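Local coordinates for bifunctional protein PutA (Bdellovibrio bacteriovorus, PDB 5UR2) that probably catalyses both steps of proline catabolism, oxidising proline at a flavin and then glutamate semialdehyde to glutamate with NAD, at residues Y265-I270 against P296-L301; S285-A290 against K346-A351; N237-Q242 against G269-A274. All blocks are in the same frame, centred on the assembly; numbering follows the deposited sequence.

Contact 1 of 3, residues Y265-I270 against P296-L301; sequences YKFFGI and PFWVRL. With P5F (N-propargylglycine-modified flavin adenine dinucleotide), chain F.
W298 lies beside the backbone of K266 to G269, and its side chain can be followed outward along it. CB rests near the carbonyl of F268 and 4.1 Å from G269 CA; a glycine suits this position, because with no side chain at G269 W298 CB lies against backbone alone. CG stands anti to the carbonyl carbon (chi1 -73°), and from there CD1 comes to 3.4 Å from K266 O, which lies in the ring plane at the indole edge. NE1, the next atom, ends 4.1 Å from F267 CD1, the two side chains running side by side. F235, outside the two segments, meets the indole edge-to-face.

On the other face I270 lies alongside F297, its CG2 4.1 Å from F297 CE2. Branched and aromatic residues fit here, since this face turns toward helix 246-257, where F253 packs on both.

Between the faces the backbones pair in parallel. W298 N donates to F268 O, nearly straight at 167°. I270 N in turn donates to W298 O at 3.1 Å. A third bond, from R300 N to I270 O, measures 2.8 Å. R300 then sends its long side chain toward the cofactor: NH1 reaches 3.7 Å from C6 of the modified flavin and also forms a salt bridge with D239, while NH2 bonds S196. These are neighbouring strands of the closed eight-stranded parallel barrel of the proline dehydrogenase domain, joined as a beta-alpha-beta unit through helix 279-293, with the flavin pocket reached by R300.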
loop_
_atom_site.group_PDB
_atom_site.type_symbol
_atom_site.label_atom_id
_atom_site.label_comp_id
_atom_site.label_asym_id
_atom_site.label_seq_id
_atom_site.Cartn_x
_atom_site.Cartn_y
_atom_site.Cartn_z
ATOM N N TYR B 265 -37.524 -20.312 52.668
ATOM C CA TYR B 265 -37.484 -21.505 51.831
ATOM C C TYR B 265 -36.038 -21.847 51.488
ATOM O O TYR B 265 -35.296 -20.993 50.996
ATOM C CB TYR B 265 -38.301 -21.290 50.557
ATOM C CG TYR B 265 -38.631 -22.562 49.805
ATOM C CD1 TYR B 265 -39.408 -23.561 50.392
ATOM C CD2 TYR B 265 -38.201 -22.747 48.486
ATOM C CE1 TYR B 265 -39.725 -24.723 49.695
ATOM C CE2 TYR B 265 -38.512 -23.906 47.788
ATOM C CZ TYR B 265 -39.276 -24.887 48.394
ATOM O OH TYR B 265 -39.591 -26.034 47.695
ATOM N N LYS B 266 -35.646 -23.093 51.749
ATOM C CA LYS B 266 -34.276 -23.546 51.534
ATOM C C LYS B 266 -33.996 -24.014 50.109
ATOM O O LYS B 266 -32.837 -23.986 49.681
ATOM C CB LYS B 266 -33.949 -24.707 52.482
ATOM C CG LYS B 266 -33.889 -24.342 53.949
ATOM C CD LYS B 266 -33.302 -25.492 54.780
ATOM C CE LYS B 266 -34.196 -26.706 54.766
ATOM N NZ LYS B 266 -33.648 -27.737 55.679
ATOM N N PHE B 267 -35.018 -24.382 49.348
ATOM C CA PHE B 267 -34.842 -25.134 48.104
ATOM C C PHE B 267 -34.936 -24.246 46.864
ATOM O O PHE B 267 -35.651 -24.505 45.896
ATOM C CB PHE B 267 -35.839 -26.276 48.088
ATOM C CG PHE B 267 -35.633 -27.213 49.235
ATOM C CD1 PHE B 267 -34.381 -27.758 49.468
ATOM C CD2 PHE B 267 -36.638 -27.449 50.152
ATOM C CE1 PHE B 267 -34.161 -28.603 50.547
ATOM C CE2 PHE B 267 -36.423 -28.294 51.241
ATOM C CZ PHE B 267 -35.177 -28.869 51.439
ATOM N N PHE B 268 -34.182 -23.158 46.923
ATOM C CA PHE B 268 -33.816 -22.343 45.775
ATOM C C PHE B 268 -32.310 -22.458 45.594
ATOM O O PHE B 268 -31.567 -22.542 46.576
ATOM C CB PHE B 268 -34.184 -20.869 45.982
ATOM C CG PHE B 268 -35.666 -20.594 46.028
ATOM C CD1 PHE B 268 -36.519 -21.112 45.069
ATOM C CD2 PHE B 268 -36.196 -19.784 47.018
ATOM C CE1 PHE B 268 -37.880 -20.824 45.101
ATOM C CE2 PHE B 268 -37.552 -19.497 47.060
ATOM C CZ PHE B 268 -38.397 -20.016 46.102
ATOM N N GLY B 269 -31.855 -22.457 44.343
ATOM C CA GLY B 269 -30.438 -22.554 44.066
ATOM C C GLY B 269 -30.016 -21.614 42.956
ATOM O O GLY B 269 -30.806 -21.240 42.083
ATOM N N ILE B 270 -28.728 -21.272 42.988
ATOM C CA ILE B 270 -28.085 -20.400 42.008
ATOM C C ILE B 270 -26.790 -21.081 41.576
ATOM O O ILE B 270 -26.164 -21.821 42.348
ATOM C CB ILE B 270 -27.822 -18.976 42.588
ATOM C CG1 ILE B 270 -27.201 -18.004 41.569
ATOM C CG2 ILE B 270 -26.906 -19.058 43.787
ATOM C CD1 ILE B 270 -28.101 -17.501 40.479
ATOM N N PRO B 296 -30.782 -21.124 54.725
ATOM C CA PRO B 296 -29.858 -21.529 53.664
ATOM C C PRO B 296 -30.534 -21.558 52.297
ATOM O O PRO B 296 -31.757 -21.625 52.163
ATOM C CB PRO B 296 -29.403 -22.926 54.098
ATOM C CG PRO B 296 -29.680 -22.957 55.611
ATOM C CD PRO B 296 -30.913 -22.139 55.787
ATOM N N PHE B 297 -29.697 -21.450 51.270
ATOM C CA PHE B 297 -30.055 -21.795 49.904
ATOM C C PHE B 297 -28.871 -22.552 49.310
ATOM O O PHE B 297 -27.835 -22.717 49.957
ATOM C CB PHE B 297 -30.418 -20.543 49.096
ATOM C CG PHE B 297 -29.296 -19.564 48.984
ATOM C CD1 PHE B 297 -29.096 -18.599 49.958
ATOM C CD2 PHE B 297 -28.420 -19.616 47.903
ATOM C CE1 PHE B 297 -28.047 -17.698 49.851
ATOM C CE2 PHE B 297 -27.361 -18.720 47.799
ATOM C CZ PHE B 297 -27.176 -17.759 48.771
ATOM N N TRP B 298 -28.999 -22.979 48.059
ATOM C CA TRP B 298 -28.017 -23.849 47.428
ATOM C C TRP B 298 -27.188 -23.112 46.375
ATOM O O TRP B 298 -27.680 -22.202 45.704
ATOM C CB TRP B 298 -28.714 -25.045 46.777
ATOM C CG TRP B 298 -29.202 -26.022 47.775
ATOM C CD1 TRP B 298 -30.244 -25.853 48.632
ATOM C CD2 TRP B 298 -28.671 -27.326 48.030
ATOM N NE1 TRP B 298 -30.400 -26.974 49.407
ATOM C CE2 TRP B 298 -29.447 -27.894 49.060
ATOM C CE3 TRP B 298 -27.619 -28.070 47.489
ATOM C CZ2 TRP B 298 -29.205 -29.170 49.566
ATOM C CZ3 TRP B 298 -27.379 -29.344 47.992
ATOM C CH2 TRP B 298 -28.167 -29.877 49.027
ATOM N N VAL B 299 -25.923 -23.518 46.242
ATOM C CA VAL B 299 -25.058 -23.094 45.151
ATOM C C VAL B 299 -24.684 -24.323 44.335
ATOM O O VAL B 299 -24.102 -25.276 44.867
ATOM C CB VAL B 299 -23.795 -22.385 45.654
ATOM C CG1 VAL B 299 -22.865 -22.112 44.483
ATOM C CG2 VAL B 299 -24.161 -21.096 46.328
ATOM N N ARG B 300 -25.034 -24.324 43.053
ATOM C CA ARG B 300 -24.572 -25.381 42.158
ATOM C C ARG B 300 -23.259 -24.920 41.543
ATOM O O ARG B 300 -23.242 -24.015 40.702
ATOM C CB ARG B 300 -25.593 -25.697 41.068
ATOM C CG ARG B 300 -25.082 -26.731 40.077
ATOM C CD ARG B 300 -25.891 -26.730 38.809
ATOM N NE ARG B 300 -27.275 -27.141 39.029
ATOM C CZ ARG B 300 -28.252 -26.893 38.162
ATOM N NH1 ARG B 300 -27.980 -26.224 37.037
ATOM N NH2 ARG B 300 -29.487 -27.296 38.421
ATOM N N LEU B 301 -22.161 -25.530 41.964
ATOM C CA LEU B 301 -20.843 -25.085 41.537
ATOM C C LEU B 301 -20.471 -25.835 40.258
ATOM O O LEU B 301 -20.421 -27.070 40.251
ATOM C CB LEU B 301 -19.827 -25.316 42.651
ATOM C CG LEU B 301 -18.424 -24.747 42.460
ATOM C CD1 LEU B 301 -18.428 -23.217 42.365
ATOM C CD2 LEU B 301 -17.519 -25.230 43.595
HETATM P PA P5F F . -13.497 -30.552 33.063
HETATM O O1A P5F F . -12.716 -30.972 34.354
HETATM O O2A P5F F . -13.017 -31.058 31.794
HETATM O O5B P5F F . -13.514 -29.075 32.781
HETATM C C5B P5F F . -13.818 -28.476 31.526
HETATM C C4B P5F F . -14.068 -26.978 31.753
HETATM O O4B P5F F . -12.897 -26.244 32.017
HETATM C C3B P5F F . -14.725 -26.224 30.632
HETATM O O3B P5F F . -16.081 -26.447 30.563
HETATM C C2B P5F F . -14.400 -24.821 30.960
HETATM O O2B P5F F . -15.286 -24.360 31.921
HETATM C C1B P5F F . -13.044 -24.928 31.559
HETATM N N9A P5F F . -11.966 -24.658 30.643
HETATM C C8A P5F F . -11.683 -25.298 29.443
HETATM N N7A P5F F . -10.579 -24.752 28.919
HETATM C C5A P5F F . -10.093 -23.749 29.760
HETATM C C6A P5F F . -9.025 -22.856 29.721
HETATM N N6A P5F F . -8.100 -22.868 28.623
HETATM N N1A P5F F . -8.841 -21.966 30.715
HETATM C C2A P5F F . -9.680 -21.920 31.772
HETATM N N3A P5F F . -10.752 -22.761 31.824
HETATM C C4A P5F F . -10.982 -23.669 30.867
HETATM N N1 P5F F . -22.218 -24.196 32.905
HETATM C C2 P5F F . -22.574 -22.805 33.055
HETATM O O2 P5F F . -21.658 -21.854 32.666
HETATM N N3 P5F F . -23.840 -22.421 33.604
HETATM C C4 P5F F . -24.801 -23.376 34.018
HETATM O O4 P5F F . -26.019 -22.931 34.547
HETATM C C4X P5F F . -24.431 -24.844 33.851
HETATM N N5 P5F F . -25.393 -25.912 34.117
HETATM C C5X P5F F . -24.821 -27.253 34.351
HETATM C C6 P5F F . -25.589 -28.261 35.146
HETATM C C7 P5F F . -25.005 -29.517 35.446
HETATM C C7M P5F F . -25.792 -30.527 36.252
HETATM C C8 P5F F . -23.687 -29.829 34.996
HETATM C C8M P5F F . -23.033 -31.153 35.300
HETATM C C9 P5F F . -22.953 -28.880 34.246
HETATM C C9A P5F F . -23.560 -27.558 33.923
HETATM N N10 P5F F . -22.789 -26.569 33.166
HETATM C C10 P5F F . -23.185 -25.197 33.313
HETATM C "C1'" P5F F . -21.542 -26.908 32.436
HETATM C "C2'" P5F F . -20.314 -26.920 33.347
HETATM O "O2'" P5F F . -20.053 -25.630 33.748
HETATM C "C3'" P5F F . -19.053 -27.519 32.720
HETATM O "O3'" P5F F . -18.697 -26.750 31.634
HETATM C "C4'" P5F F . -19.190 -28.958 32.242
HETATM O "O4'" P5F F . -20.145 -29.565 33.042
HETATM C "C5'" P5F F . -17.874 -29.753 32.152
HETATM O "O5'" P5F F . -16.979 -29.503 33.218
HETATM P P P5F F . -16.091 -30.625 33.983
HETATM O O1P P5F F . -15.706 -30.359 35.488
HETATM O O2P P5F F . -16.931 -31.916 33.655
HETATM O O3P P5F F . -14.916 -30.961 32.886
HETATM C C21 P5F F . -26.966 -25.302 32.117
HETATM C C22 P5F F . -26.247 -25.622 33.215
HETATM C C23 P5F F . -27.591 -23.906 31.948
#

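Contact 2 of 3, residues S285-A290 against K346-A351; sequences SLTEFA and KFIRPA
I348 reaches toward L286, T287 and, a turn on, A290 of helix 279-293. Apolar packing does most of the work. CG1 of I348 is anti to the backbone N (chi1 -167°) and CD1 continues the extended chain (chi2 170°), which carries the methyl to 4.2 Å from L286 CB and 3.9 Å from L286 O. Nearer the backbone, I348 CB lies 4.1 Å from A290 CB. A290 also has F347 next to it, with the two CB atoms 4.3 Å apart and A290 CB itself 3.4 Å from F347 O. The small alanine suits a turn of helix that lies so close to the other chain segment, while the branched isoleucine can touch T287 with CG2, L286 with CD1 and A290 with CB.

Among the polar groups, T287 presents its hydroxyl to a hydrocarbon: OG1 is 3.9 Å from I348 CG2, the side chains crossing at about a right angle. The oxygen is satisfied within its own helix by a hydrogen bond with V283 O, which makes threonine acceptable in this buried place.

No direct hydrogen bond joins the segments, but one water does. It donates to A290 O and to F347 O, each at 2.9 Å, so both of its hydrogens are spent in linking helix backbone to loop backbone.

I348 also touches V299 and, from helix 327-343, L341. A helix laid on the outside of a parallel barrel, with aliphatic residues filling the layer between, is the packing characteristic of the TIM-barrel fold, to which proline dehydrogenase belongs.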
loop_
_atom_site.group_PDB
_atom_site.type_symbol
_atom_site.label_atom_id
_atom_site.label_comp_id
_atom_site.label_asym_id
_atom_site.label_seq_id
_atom_site.Cartn_x
_atom_site.Cartn_y
_atom_site.Cartn_z
ATOM N N SER B 285 -19.325 -13.666 48.913
ATOM C CA SER B 285 -20.390 -12.684 49.045
ATOM C C SER B 285 -21.746 -13.367 49.221
ATOM O O SER B 285 -22.554 -12.952 50.059
ATOM C CB SER B 285 -20.353 -11.760 47.824
ATOM O OG SER B 285 -21.399 -10.825 47.871
ATOM N N LEU B 286 -21.997 -14.446 48.476
ATOM C CA LEU B 286 -23.231 -15.214 48.657
ATOM C C LEU B 286 -23.301 -15.883 50.030
ATOM O O LEU B 286 -24.401 -16.074 50.566
ATOM C CB LEU B 286 -23.368 -16.258 47.553
ATOM C CG LEU B 286 -23.786 -15.740 46.169
ATOM C CD1 LEU B 286 -23.535 -16.811 45.101
ATOM C CD2 LEU B 286 -25.253 -15.375 46.193
ATOM N N THR B 287 -22.159 -16.279 50.606
ATOM C CA THR B 287 -22.185 -16.884 51.940
ATOM C C THR B 287 -22.590 -15.860 53.003
ATOM O O THR B 287 -23.440 -16.149 53.856
ATOM C CB THR B 287 -20.819 -17.504 52.280
ATOM O OG1 THR B 287 -20.491 -18.516 51.318
ATOM C CG2 THR B 287 -20.846 -18.157 53.661
ATOM N N GLU B 288 -22.013 -14.654 52.955
ATOM C CA GLU B 288 -22.440 -13.600 53.874
ATOM C C GLU B 288 -23.928 -13.338 53.733
ATOM O O GLU B 288 -24.642 -13.214 54.732
ATOM C CB GLU B 288 -21.668 -12.300 53.605
ATOM C CG GLU B 288 -20.177 -12.415 53.813
ATOM C CD GLU B 288 -19.827 -12.885 55.220
ATOM O OE1 GLU B 288 -19.942 -12.063 56.159
ATOM O OE2 GLU B 288 -19.459 -14.077 55.384
ATOM N N PHE B 289 -24.411 -13.294 52.493
ATOM C CA PHE B 289 -25.827 -13.064 52.257
ATOM C C PHE B 289 -26.681 -14.194 52.828
ATOM O O PHE B 289 -27.713 -13.936 53.462
ATOM C CB PHE B 289 -26.070 -12.895 50.753
ATOM C CG PHE B 289 -27.497 -12.970 50.384
ATOM C CD1 PHE B 289 -28.339 -11.910 50.642
ATOM C CD2 PHE B 289 -28.010 -14.116 49.810
ATOM C CE1 PHE B 289 -29.669 -11.991 50.315
ATOM C CE2 PHE B 289 -29.334 -14.197 49.480
ATOM C CZ PHE B 289 -30.166 -13.136 49.735
ATOM N N ALA B 290 -26.246 -15.450 52.659
ATOM C CA ALA B 290 -26.999 -16.576 53.210
ATOM C C ALA B 290 -27.139 -16.448 54.720
ATOM O O ALA B 290 -28.193 -16.761 55.289
ATOM C CB ALA B 290 -26.324 -17.904 52.853
ATOM N N LYS B 346 -23.194 -24.935 57.065
ATOM C CA LYS B 346 -24.298 -24.560 57.953
ATOM C C LYS B 346 -25.187 -23.483 57.339
ATOM O O LYS B 346 -26.395 -23.454 57.598
ATOM C CB LYS B 346 -23.758 -24.078 59.305
ATOM N N PHE B 347 -24.622 -22.593 56.532
ATOM C CA PHE B 347 -25.367 -21.457 56.000
ATOM C C PHE B 347 -25.775 -21.616 54.546
ATOM O O PHE B 347 -26.758 -20.998 54.119
ATOM C CB PHE B 347 -24.540 -20.171 56.108
ATOM C CG PHE B 347 -24.082 -19.845 57.496
ATOM C CD1 PHE B 347 -24.991 -19.437 58.461
ATOM C CD2 PHE B 347 -22.743 -19.935 57.838
ATOM C CE1 PHE B 347 -24.573 -19.118 59.744
ATOM C CE2 PHE B 347 -22.319 -19.617 59.125
ATOM C CZ PHE B 347 -23.234 -19.211 60.076
ATOM N N ILE B 348 -25.009 -22.374 53.769
ATOM C CA ILE B 348 -25.168 -22.422 52.324
ATOM C C ILE B 348 -24.805 -23.829 51.868
ATOM O O ILE B 348 -23.868 -24.436 52.393
ATOM C CB ILE B 348 -24.304 -21.314 51.678
ATOM C CG1 ILE B 348 -24.647 -21.091 50.202
ATOM C CG2 ILE B 348 -22.796 -21.551 51.945
ATOM C CD1 ILE B 348 -23.978 -19.826 49.624
ATOM N N ARG B 349 -25.552 -24.360 50.899
ATOM C CA ARG B 349 -25.420 -25.774 50.547
ATOM C C ARG B 349 -24.791 -25.916 49.167
ATOM O O ARG B 349 -25.349 -25.418 48.174
ATOM C CB ARG B 349 -26.774 -26.479 50.600
ATOM C CG ARG B 349 -27.387 -26.536 52.003
ATOM C CD ARG B 349 -26.594 -27.452 52.972
ATOM N NE ARG B 349 -26.592 -28.857 52.539
ATOM C CZ ARG B 349 -27.571 -29.723 52.787
ATOM N NH1 ARG B 349 -28.646 -29.342 53.473
ATOM N NH2 ARG B 349 -27.485 -30.974 52.344
ATOM N N PRO B 350 -23.610 -26.521 49.068
ATOM C CA PRO B 350 -23.011 -26.746 47.751
ATOM C C PRO B 350 -23.549 -28.007 47.096
ATOM O O PRO B 350 -23.839 -29.010 47.756
ATOM C CB PRO B 350 -21.523 -26.898 48.067
ATOM C CG PRO B 350 -21.536 -27.542 49.440
ATOM C CD PRO B 350 -22.721 -26.955 50.163
ATOM N N ALA B 351 -23.682 -27.938 45.775
ATOM C CA ALA B 351 -23.833 -29.114 44.938
ATOM C C ALA B 351 -22.724 -29.059 43.898
ATOM O O ALA B 351 -22.479 -28.001 43.317
ATOM C CB ALA B 351 -25.225 -29.164 44.296
HETATM O O HOH W 1 -28.313 -19.537 56.141
#

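Contact 3 of 3, residues N237-Q242 against G269-A274; sequences NLDMEQ and GIVIQA. With P5F (N-propargylglycine-modified flavin adenine dinucleotide), chain F.
The side-chain amide of Q273 has E241 O close to its plane, at the NE2 edge, and M240 CG above its plane, 3.1 Å from OE1. NE2 donates twice, to E241 O at 3.1 Å and to the flavin carbonyl O2 at 2.7 Å. A water gives hydrogens to Q273 OE1 and E241 O, so an amide, donor and acceptor in one group, is apt here. The flavin pyrimidine is gripped along its polar edge by backbone as well: M240 N donates to O4 at 3.1 Å, and N3 donates to M240 O at 2.8 Å. The carboxylate of D239 brings OD2 to 3.2 Å from C23 of the inactivator adduct, while OD1 is held in a salt bridge by R300.

Two adjacent parallel strands of the TIM barrel, linked through helix 246-257, thus deliver cofactor ligands from their C-terminal ends. Deeper in, L238 N donates to G269 O at 2.7 Å, nearly straight at 175°; V271 N to L238 O is weak.

M240, unbranched and bent at chi2 and chi3 (76°), folds its CE against the neighbouring strand, 3.2 Å from V271 O and near I270 CD1, which also meets L238 CD2.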
loop_
_atom_site.group_PDB
_atom_site.type_symbol
_atom_site.label_atom_id
_atom_site.label_comp_id
_atom_site.label_asym_id
_atom_site.label_seq_id
_atom_site.Cartn_x
_atom_site.Cartn_y
_atom_site.Cartn_z
ATOM N N ASN B 237 -33.980 -23.991 40.671
ATOM C CA ASN B 237 -32.598 -23.582 40.483
ATOM C C ASN B 237 -32.519 -22.559 39.356
ATOM O O ASN B 237 -33.086 -22.772 38.280
ATOM C CB ASN B 237 -31.711 -24.791 40.170
ATOM C CG ASN B 237 -30.244 -24.477 40.332
ATOM O OD1 ASN B 237 -29.631 -23.878 39.448
ATOM N ND2 ASN B 237 -29.674 -24.868 41.467
ATOM N N LEU B 238 -31.823 -21.452 39.604
ATOM C CA LEU B 238 -31.611 -20.421 38.597
ATOM C C LEU B 238 -30.253 -20.685 37.968
ATOM O O LEU B 238 -29.237 -20.698 38.680
ATOM C CB LEU B 238 -31.670 -19.019 39.213
ATOM C CG LEU B 238 -31.639 -17.840 38.227
ATOM C CD1 LEU B 238 -32.833 -17.929 37.275
ATOM C CD2 LEU B 238 -31.623 -16.493 38.940
ATOM N N ASP B 239 -30.242 -20.961 36.658
ATOM C CA ASP B 239 -28.977 -21.206 35.973
ATOM C C ASP B 239 -28.177 -19.912 35.844
ATOM O O ASP B 239 -28.671 -18.806 36.089
ATOM C CB ASP B 239 -29.196 -21.849 34.597
ATOM C CG ASP B 239 -29.625 -23.329 34.688
ATOM O OD1 ASP B 239 -29.349 -23.991 35.712
ATOM O OD2 ASP B 239 -30.220 -23.849 33.722
ATOM N N MET B 240 -26.915 -20.056 35.451
ATOM C CA MET B 240 -26.054 -18.910 35.194
ATOM C C MET B 240 -25.641 -18.930 33.739
ATOM O O MET B 240 -25.062 -19.919 33.265
ATOM C CB MET B 240 -24.812 -18.903 36.080
ATOM C CG MET B 240 -24.030 -17.618 35.916
ATOM S SD MET B 240 -24.978 -16.180 36.420
ATOM C CE MET B 240 -24.855 -16.382 38.200
ATOM N N GLU B 241 -25.917 -17.828 33.050
ATOM C CA GLU B 241 -25.623 -17.693 31.629
ATOM C C GLU B 241 -24.308 -16.940 31.438
ATOM O O GLU B 241 -23.416 -17.023 32.292
ATOM C CB GLU B 241 -26.800 -17.003 30.922
ATOM C CG GLU B 241 -28.072 -17.845 30.977
ATOM C CD GLU B 241 -29.350 -17.034 30.757
ATOM O OE1 GLU B 241 -29.730 -16.276 31.673
ATOM O OE2 GLU B 241 -29.986 -17.167 29.680
ATOM N N GLN B 242 -24.176 -16.211 30.329
ATOM C CA GLN B 242 -22.908 -15.593 29.953
ATOM C C GLN B 242 -22.532 -14.451 30.901
ATOM O O GLN B 242 -23.337 -13.960 31.699
ATOM C CB GLN B 242 -22.955 -15.090 28.508
ATOM C CG GLN B 242 -23.975 -14.014 28.263
ATOM C CD GLN B 242 -25.369 -14.565 27.958
ATOM O OE1 GLN B 242 -25.595 -15.793 27.921
ATOM N NE2 GLN B 242 -26.314 -13.653 27.746
ATOM N N GLY B 269 -31.855 -22.457 44.343
ATOM C CA GLY B 269 -30.438 -22.554 44.066
ATOM C C GLY B 269 -30.016 -21.614 42.956
ATOM O O GLY B 269 -30.806 -21.240 42.083
ATOM N N ILE B 270 -28.728 -21.272 42.988
ATOM C CA ILE B 270 -28.085 -20.400 42.008
ATOM C C ILE B 270 -26.790 -21.081 41.576
ATOM O O ILE B 270 -26.164 -21.821 42.348
ATOM C CB ILE B 270 -27.822 -18.976 42.588
ATOM C CG1 ILE B 270 -27.201 -18.004 41.569
ATOM C CG2 ILE B 270 -26.906 -19.058 43.787
ATOM C CD1 ILE B 270 -28.101 -17.501 40.479
ATOM N N VAL B 271 -26.403 -20.853 40.309
ATOM C CA VAL B 271 -25.177 -21.414 39.755
ATOM C C VAL B 271 -24.039 -20.414 39.881
ATOM O O VAL B 271 -24.202 -19.221 39.599
ATOM C CB VAL B 271 -25.378 -21.830 38.287
ATOM C CG1 VAL B 271 -24.039 -22.195 37.668
ATOM C CG2 VAL B 271 -26.326 -23.027 38.205
ATOM N N ILE B 272 -22.865 -20.912 40.271
ATOM C CA ILE B 272 -21.627 -20.150 40.218
ATOM C C ILE B 272 -20.641 -20.896 39.326
ATOM O O ILE B 272 -20.503 -22.121 39.436
ATOM C CB ILE B 272 -21.055 -19.924 41.634
ATOM C CG1 ILE B 272 -21.926 -18.923 42.412
ATOM C CG2 ILE B 272 -19.612 -19.443 41.567
ATOM C CD1 ILE B 272 -21.922 -17.507 41.823
ATOM N N GLN B 273 -19.960 -20.150 38.434
ATOM C CA GLN B 273 -19.025 -20.704 37.447
ATOM C C GLN B 273 -17.590 -20.456 37.907
ATOM O O GLN B 273 -17.109 -19.319 37.883
ATOM C CB GLN B 273 -19.247 -20.086 36.066
ATOM C CG GLN B 273 -20.672 -20.299 35.511
ATOM C CD GLN B 273 -21.204 -19.087 34.775
ATOM O OE1 GLN B 273 -20.995 -17.951 35.207
ATOM N NE2 GLN B 273 -21.920 -19.316 33.665
ATOM N N ALA B 274 -16.894 -21.529 38.301
ATOM C CA ALA B 274 -15.544 -21.390 38.819
ATOM C C ALA B 274 -14.537 -20.959 37.759
ATOM O O ALA B 274 -13.421 -20.579 38.115
ATOM C CB ALA B 274 -15.078 -22.712 39.460
HETATM P PA P5F F . -13.497 -30.552 33.063
HETATM O O1A P5F F . -12.716 -30.972 34.354
HETATM O O2A P5F F . -13.017 -31.058 31.794
HETATM O O5B P5F F . -13.514 -29.075 32.781
HETATM C C5B P5F F . -13.818 -28.476 31.526
HETATM C C4B P5F F . -14.068 -26.978 31.753
HETATM O O4B P5F F . -12.897 -26.244 32.017
HETATM C C3B P5F F . -14.725 -26.224 30.632
HETATM O O3B P5F F . -16.081 -26.447 30.563
HETATM C C2B P5F F . -14.400 -24.821 30.960
HETATM O O2B P5F F . -15.286 -24.360 31.921
HETATM C C1B P5F F . -13.044 -24.928 31.559
HETATM N N9A P5F F . -11.966 -24.658 30.643
HETATM C C8A P5F F . -11.683 -25.298 29.443
HETATM N N7A P5F F . -10.579 -24.752 28.919
HETATM C C5A P5F F . -10.093 -23.749 29.760
HETATM C C6A P5F F . -9.025 -22.856 29.721
HETATM N N6A P5F F . -8.100 -22.868 28.623
HETATM N N1A P5F F . -8.841 -21.966 30.715
HETATM C C2A P5F F . -9.680 -21.920 31.772
HETATM N N3A P5F F . -10.752 -22.761 31.824
HETATM C C4A P5F F . -10.982 -23.669 30.867
HETATM N N1 P5F F . -22.218 -24.196 32.905
HETATM C C2 P5F F . -22.574 -22.805 33.055
HETATM O O2 P5F F . -21.658 -21.854 32.666
HETATM N N3 P5F F . -23.840 -22.421 33.604
HETATM C C4 P5F F . -24.801 -23.376 34.018
HETATM O O4 P5F F . -26.019 -22.931 34.547
HETATM C C4X P5F F . -24.431 -24.844 33.851
HETATM N N5 P5F F . -25.393 -25.912 34.117
HETATM C C5X P5F F . -24.821 -27.253 34.351
HETATM C C6 P5F F . -25.589 -28.261 35.146
HETATM C C7 P5F F . -25.005 -29.517 35.446
HETATM C C7M P5F F . -25.792 -30.527 36.252
HETATM C C8 P5F F . -23.687 -29.829 34.996
HETATM C C8M P5F F . -23.033 -31.153 35.300
HETATM C C9 P5F F . -22.953 -28.880 34.246
HETATM C C9A P5F F . -23.560 -27.558 33.923
HETATM N N10 P5F F . -22.789 -26.569 33.166
HETATM C C10 P5F F . -23.185 -25.197 33.313
HETATM C "C1'" P5F F . -21.542 -26.908 32.436
HETATM C "C2'" P5F F . -20.314 -26.920 33.347
HETATM O "O2'" P5F F . -20.053 -25.630 33.748
HETATM C "C3'" P5F F . -19.053 -27.519 32.720
HETATM O "O3'" P5F F . -18.697 -26.750 31.634
HETATM C "C4'" P5F F . -19.190 -28.958 32.242
HETATM O "O4'" P5F F . -20.145 -29.565 33.042
HETATM C "C5'" P5F F . -17.874 -29.753 32.152
HETATM O "O5'" P5F F . -16.979 -29.503 33.218
HETATM P P P5F F . -16.091 -30.625 33.983
HETATM O O1P P5F F . -15.706 -30.359 35.488
HETATM O O2P P5F F . -16.931 -31.916 33.655
HETATM O O3P P5F F . -14.916 -30.961 32.886
HETATM C C21 P5F F . -26.966 -25.302 32.117
HETATM C C22 P5F F . -26.247 -25.622 33.215
HETATM C C23 P5F F . -27.591 -23.906 31.948
HETATM O O HOH W 2 -21.102 -15.891 33.225
#

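How the contacts relate
From the N terminus, contact 3 closes first, bringing 269-274 back to 237-242 across helix 246-257. Contact 1 opens on the same strand, 268-273, sharing G269 and I270, and closes over helix 279-293 at 296-301, so the two follow in series through a common strand. Contact 2 starts inside the loop closed by contact 1, on helix 279-293, and ends beyond it at 346-351: their segments alternate and the contacts cross. Together they tie four consecutive barrel strands, 235-238 to 349-353, to an outer helix. V299 and R349 probably bond between contacts 1 and 2, a probable hydrogen bond from I272 N to R300 O joins contacts 1 and 3, and L286 packs on I272 between contacts 2 and 3.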